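Local atomic coordinates of periplasmic binding protein (PDB entry 4N01), a protein that probably captures a still unidentified solute in the periplasm, in the cleft between two alpha/beta lobes, for uptake into the cell. Residues E95-L100 and T320-K325; T167-M172 and D191-L196. All coordinates share one frame; numbering follows the deposited sequence.

Interaction 1. Residues E95-L100 and T320-K325; sequences EIYPPL and TVDALK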
loop_
_atom_site.group_PDB
_atom_site.type_symbol
_atom_site.label_atom_id
_atom_site.label_comp_id
_atom_site.label_asym_id
_atom_site.label_seq_id
_atom_site.Cartn_x
_atom_site.Cartn_y
_atom_site.Cartn_z
ATOM N N GLU A 95 2.999 -12.720 1.528
ATOM C CA GLU A 95 3.634 -13.006 2.818
ATOM C C GLU A 95 3.547 -11.795 3.739
ATOM O O GLU A 95 3.816 -10.666 3.321
ATOM C CB GLU A 95 5.108 -13.404 2.640
ATOM C CG GLU A 95 5.822 -13.765 3.952
ATOM C CD GLU A 95 7.340 -13.836 3.825
ATOM O OE1 GLU A 95 7.917 -13.109 2.984
ATOM O OE2 GLU A 95 7.965 -14.615 4.577
ATOM N N ILE A 96 3.160 -12.036 4.987
ATOM C CA ILE A 96 3.064 -10.968 5.979
ATOM C C ILE A 96 4.463 -10.394 6.194
ATOM O O ILE A 96 5.442 -11.138 6.192
ATOM C CB ILE A 96 2.519 -11.521 7.308
ATOM C CG1 ILE A 96 1.124 -12.113 7.075
ATOM C CG2 ILE A 96 2.482 -10.434 8.388
ATOM C CD1 ILE A 96 0.145 -11.136 6.462
ATOM N N TYR A 97 4.564 -9.076 6.321
ATOM C CA TYR A 97 5.831 -8.413 6.627
ATOM C C TYR A 97 6.473 -9.134 7.819
ATOM O O TYR A 97 5.864 -9.237 8.887
ATOM C CB TYR A 97 5.529 -6.951 6.966
ATOM C CG TYR A 97 6.706 -6.013 6.933
ATOM C CD1 TYR A 97 7.608 -6.032 5.874
ATOM C CD2 TYR A 97 6.900 -5.081 7.949
ATOM C CE1 TYR A 97 8.687 -5.158 5.837
ATOM C CE2 TYR A 97 7.973 -4.208 7.921
ATOM C CZ TYR A 97 8.860 -4.251 6.864
ATOM O OH TYR A 97 9.930 -3.390 6.819
ATOM N N PRO A 98 7.686 -9.674 7.629
ATOM C CA PRO A 98 8.260 -10.613 8.608
ATOM C C PRO A 98 8.284 -10.149 10.074
ATOM O O PRO A 98 7.999 -10.980 10.941
ATOM C CB PRO A 98 9.665 -10.874 8.055
ATOM C CG PRO A 98 9.473 -10.763 6.578
ATOM C CD PRO A 98 8.512 -9.596 6.410
ATOM N N PRO A 99 8.570 -8.862 10.354
ATOM C CA PRO A 99 8.498 -8.466 11.770
ATOM C C PRO A 99 7.105 -8.620 12.393
ATOM O O PRO A 99 6.985 -8.609 13.619
ATOM C CB PRO A 99 8.882 -6.980 11.737
ATOM C CG PRO A 99 9.740 -6.841 10.518
ATOM C CD PRO A 99 9.135 -7.785 9.512
ATOM N N LEU A 100 6.071 -8.774 11.571
ATOM C CA LEU A 100 4.692 -8.783 12.077
ATOM C C LEU A 100 4.061 -10.176 12.050
ATOM O O LEU A 100 2.915 -10.348 12.457
ATOM C CB LEU A 100 3.823 -7.821 11.256
ATOM C CG LEU A 100 4.305 -6.366 11.165
ATOM C CD1 LEU A 100 3.379 -5.540 10.281
ATOM C CD2 LEU A 100 4.397 -5.771 12.558
ATOM N N THR A 320 6.777 1.231 3.572
ATOM C CA THR A 320 7.242 2.179 2.560
ATOM C C THR A 320 8.689 2.629 2.689
ATOM O O THR A 320 9.467 2.506 1.739
ATOM C CB THR A 320 6.354 3.449 2.476
ATOM O OG1 THR A 320 4.982 3.057 2.358
ATOM C CG2 THR A 320 6.742 4.264 1.255
ATOM N N VAL A 321 9.044 3.181 3.843
ATOM C CA VAL A 321 10.388 3.731 3.993
ATOM C C VAL A 321 11.445 2.621 3.926
ATOM O O VAL A 321 12.517 2.812 3.348
ATOM C CB VAL A 321 10.510 4.587 5.271
ATOM C CG1 VAL A 321 11.965 4.942 5.534
ATOM C CG2 VAL A 321 9.685 5.863 5.100
ATOM N N ASP A 322 11.121 1.451 4.472
ATOM C CA ASP A 322 12.013 0.294 4.368
ATOM C C ASP A 322 12.276 -0.079 2.910
ATOM O O ASP A 322 13.420 -0.322 2.516
ATOM C CB ASP A 322 11.427 -0.904 5.119
ATOM C CG ASP A 322 12.309 -2.128 5.037
ATOM O OD1 ASP A 322 13.318 -2.182 5.774
ATOM O OD2 ASP A 322 11.998 -3.037 4.235
ATOM N N ALA A 323 11.217 -0.099 2.108
ATOM C CA ALA A 323 11.334 -0.413 0.688
ATOM C C ALA A 323 12.075 0.697 -0.065
ATOM O O ALA A 323 12.889 0.425 -0.958
ATOM C CB ALA A 323 9.961 -0.623 0.091
ATOM N N LEU A 324 11.800 1.947 0.292
ATOM C CA LEU A 324 12.475 3.076 -0.343
ATOM C C LEU A 324 13.983 3.045 -0.113
ATOM O O LEU A 324 14.761 3.473 -0.967
ATOM C CB LEU A 324 11.901 4.392 0.170
ATOM C CG LEU A 324 10.523 4.824 -0.350
ATOM C CD1 LEU A 324 10.122 6.142 0.320
ATOM C CD2 LEU A 324 10.528 4.986 -1.852
ATOM N N LYS A 325 14.398 2.538 1.040
ATOM C CA LYS A 325 15.821 2.374 1.329
ATOM C C LYS A 325 16.467 1.449 0.292
ATOM O O LYS A 325 17.493 1.785 -0.316
ATOM C CB LYS A 325 16.005 1.810 2.733
ATOM C CG LYS A 325 17.431 1.783 3.229
ATOM C CD LYS A 325 17.465 1.402 4.716
ATOM C CE LYS A 325 18.867 1.468 5.295
ATOM N NZ LYS A 325 19.786 0.469 4.687
#
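Y97 and D322 meet between the two lobes of this periplasmic binding protein. Y97 belongs to the lobe built on the parallel sheet that includes strand 86-90; D322 lies on helix 320-332, which follows strand 306-309, the last strand of the other sheet. The contact is slight: 68 Å² is buried in all, and the closest CA atoms, those of Y97 and D322, stand 10.9 Å apart, so two side chains do the bridging. Y97 sits at the head of a beta turn through P98 and P99, closed by the bond from L100 N to Y97 O. From CB outward, the tyrosine first stays among its own neighbours. CB lies loosely 4.2 Å from CD1 of L100, and CD1 of the ring is 3.7 Å from CD of P98. CD of P99 rests over one ring face toward its rim, 3.8 Å from CD2. With CG anti to the backbone N (chi1 -164°), the ring extends toward helix 320-332, and OH alone makes the crossing. It lies 3.2 Å from CG of D322 and 3.4 Å from CB, above the carboxylate plane. OD2 comes near the plane of the ring at its edge, yet the ring and carboxylate planes are 70° apart. The OH to OD2 separation of 3.3 Å would suit a hydrogen bond, but the angle is poor and none is formed; the hydroxyl rests on the carboxylate's face. Behind the tyrosine, its backbone N bonds to E75 on helix 71-79, and R319 touches its side chain. A glycerol, probably from the crystallisation liquor, lies close by. The more distant carboxylate oxygen, OD1 of D322, is 3.7 Å from Y97 OH.

Interaction 2. Residues T167-M172 and D191-L196; sequences TNFSDM and DQRKTL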
loop_
_atom_site.group_PDB
_atom_site.type_symbol
_atom_site.label_atom_id
_atom_site.label_comp_id
_atom_site.label_asym_id
_atom_site.label_seq_id
_atom_site.Cartn_x
_atom_site.Cartn_y
_atom_site.Cartn_z
ATOM N N THR A 167 0.527 11.459 4.203
ATOM C CA THR A 167 -0.845 10.987 4.435
ATOM C C THR A 167 -0.847 9.660 5.201
ATOM O O THR A 167 -1.640 9.460 6.122
ATOM C CB THR A 167 -1.586 10.767 3.103
ATOM O OG1 THR A 167 -1.337 11.880 2.237
ATOM C CG2 THR A 167 -3.097 10.605 3.350
ATOM N N ASN A 168 0.036 8.754 4.803
ATOM C CA ASN A 168 0.211 7.458 5.470
ATOM C C ASN A 168 0.655 7.643 6.925
ATOM O O ASN A 168 0.188 6.929 7.822
ATOM C CB ASN A 168 1.250 6.645 4.671
ATOM C CG ASN A 168 1.208 5.134 4.948
ATOM O OD1 ASN A 168 1.525 4.329 4.059
ATOM N ND2 ASN A 168 0.860 4.746 6.170
ATOM N N PHE A 169 1.545 8.605 7.168
ATOM C CA PHE A 169 1.984 8.897 8.538
ATOM C C PHE A 169 0.800 9.382 9.373
ATOM O O PHE A 169 0.607 8.928 10.497
ATOM C CB PHE A 169 3.087 9.962 8.554
ATOM C CG PHE A 169 4.432 9.470 8.076
ATOM C CD1 PHE A 169 4.700 8.110 7.955
ATOM C CD2 PHE A 169 5.437 10.381 7.759
ATOM C CE1 PHE A 169 5.949 7.667 7.529
ATOM C CE2 PHE A 169 6.685 9.949 7.332
ATOM C CZ PHE A 169 6.945 8.586 7.219
ATOM N N SER A 170 0.016 10.296 8.809
ATOM C CA SER A 170 -1.145 10.836 9.506
ATOM C C SER A 170 -2.163 9.742 9.807
ATOM O O SER A 170 -2.751 9.727 10.879
ATOM C CB SER A 170 -1.795 11.974 8.715
ATOM O OG SER A 170 -0.915 13.083 8.614
ATOM N N ASP A 171 -2.358 8.828 8.858
ATOM C CA ASP A 171 -3.275 7.692 9.040
ATOM C C ASP A 171 -2.827 6.807 10.196
ATOM O O ASP A 171 -3.655 6.335 10.989
ATOM C CB ASP A 171 -3.354 6.820 7.786
ATOM C CG ASP A 171 -4.113 7.478 6.645
ATOM O OD1 ASP A 171 -4.983 8.356 6.893
ATOM O OD2 ASP A 171 -3.843 7.093 5.484
HETATM N N MSE A 172 -1.524 6.560 10.289
HETATM C CA MSE A 172 -1.006 5.753 11.391
HETATM C C MSE A 172 -1.263 6.443 12.725
HETATM O O MSE A 172 -1.623 5.798 13.705
HETATM C CB MSE A 172 0.484 5.461 11.210
HETATM C CG MSE A 172 0.757 4.361 10.174
HETATM SE SE MSE A 172 0.200 2.599 10.849
HETATM C CE MSE A 172 1.820 2.121 11.796
ATOM N N ASP A 191 10.539 7.259 13.789
ATOM C CA ASP A 191 11.579 6.377 13.277
ATOM C C ASP A 191 11.597 6.374 11.748
ATOM O O ASP A 191 12.666 6.378 11.136
ATOM C CB ASP A 191 11.379 4.962 13.816
ATOM C CG ASP A 191 12.369 3.978 13.242
ATOM O OD1 ASP A 191 13.548 4.003 13.664
ATOM O OD2 ASP A 191 11.972 3.172 12.368
ATOM N N GLN A 192 10.417 6.390 11.128
ATOM C CA GLN A 192 10.340 6.398 9.672
ATOM C C GLN A 192 10.976 7.670 9.136
ATOM O O GLN A 192 11.679 7.633 8.128
ATOM C CB GLN A 192 8.889 6.305 9.193
ATOM C CG GLN A 192 8.154 5.032 9.633
ATOM C CD GLN A 192 8.868 3.754 9.220
ATOM O OE1 GLN A 192 9.486 3.085 10.049
ATOM N NE2 GLN A 192 8.777 3.403 7.940
ATOM N N ARG A 193 10.745 8.793 9.810
ATOM C CA ARG A 193 11.283 10.071 9.340
ATOM C C ARG A 193 12.800 10.091 9.416
ATOM O O ARG A 193 13.469 10.651 8.538
ATOM C CB ARG A 193 10.754 11.246 10.168
ATOM C CG ARG A 193 9.283 11.537 10.017
ATOM C CD ARG A 193 8.947 12.907 10.575
ATOM N NE ARG A 193 7.501 13.068 10.674
ATOM C CZ ARG A 193 6.715 13.359 9.646
ATOM N NH1 ARG A 193 7.246 13.532 8.432
ATOM N NH2 ARG A 193 5.402 13.474 9.831
ATOM N N LYS A 194 13.334 9.510 10.489
ATOM C CA LYS A 194 14.768 9.485 10.720
ATOM C C LYS A 194 15.446 8.667 9.634
ATOM O O LYS A 194 16.453 9.093 9.057
ATOM C CB LYS A 194 15.067 8.876 12.090
ATOM C CG LYS A 194 16.495 9.040 12.559
ATOM C CD LYS A 194 16.625 8.541 13.992
ATOM C CE LYS A 194 18.028 8.751 14.525
ATOM N NZ LYS A 194 19.016 8.016 13.703
ATOM N N THR A 195 14.887 7.494 9.353
ATOM C CA THR A 195 15.407 6.642 8.281
ATOM C C THR A 195 15.289 7.313 6.908
ATOM O O THR A 195 16.231 7.262 6.106
ATOM C CB THR A 195 14.699 5.273 8.255
ATOM O OG1 THR A 195 14.981 4.578 9.471
ATOM C CG2 THR A 195 15.183 4.436 7.073
ATOM N N LEU A 196 14.150 7.950 6.637
ATOM C CA LEU A 196 13.947 8.613 5.349
ATOM C C LEU A 196 14.966 9.727 5.152
ATOM O O LEU A 196 15.506 9.901 4.057
ATOM C CB LEU A 196 12.520 9.171 5.227
ATOM C CG LEU A 196 12.256 9.943 3.924
ATOM C CD1 LEU A 196 12.411 9.014 2.727
ATOM C CD2 LEU A 196 10.871 10.596 3.929
#
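F169 projects from helix 165-178 toward Q192 and R193 on helix 182-203, the second arm of an antiparallel helical hairpin that runs along the back of the two-lobed fold. There is no hydrogen bond between the two segments; 181 Å² is buried, chiefly on the phenyl ring. At its far end, CZ and CE1 touch CB of Q192, with CZ at 3.6 Å, an oblique approach. The CD2 and CE2 side runs against R193: CD2 lies 3.7 Å from NH1 and stands 3.4 Å above the guanidinium plane. The ring thus brings its CD2 edge to the guanidinium face, the planes 79° apart. The second shell positions R193, which runs extended from CG to NE (chi2 -165°): its NH1 forms a salt bridge with E166, one turn before F169 on the opposing helix. Q192 bends at chi2 (-56°), which turns its amide away from the ring, and V321 of helix 320-332 packs on it. V189, one turn before R193, also packs on F169. Cutting F169 back to an alanine is likely to open a gap between the arms, leaving Q192 CB without its aromatic partner and the R193 guanidinium without the ring edge against its face. Beyond that edge, the aliphatic part of R193 joins in, with CG 4.1 Å from CE2 of F169.

From the N terminus, the chain lays down strands 66-68 and 86-90 and reaches 95-100, where interaction 1 opens; it completes the five-stranded sheet before helix 165-178. It then turns at once into helix 182-203, so interaction 2 closes a short loop of 18 residues. After the second lobe, the chain returns in helix 320-332, and 320-325 completes interaction 1 after 219 intervening residues. The short loop thus falls wholly within the long one, without crossing. Their centres are 13 Å apart, and the two meet directly: V321 CB packs 3.4 Å from Q192 NE2, and V321 CG1 lies 3.6 Å from T195 CG2. Helix 320-332 therefore touches both the 95-100 loop of the first lobe and the helical hairpin.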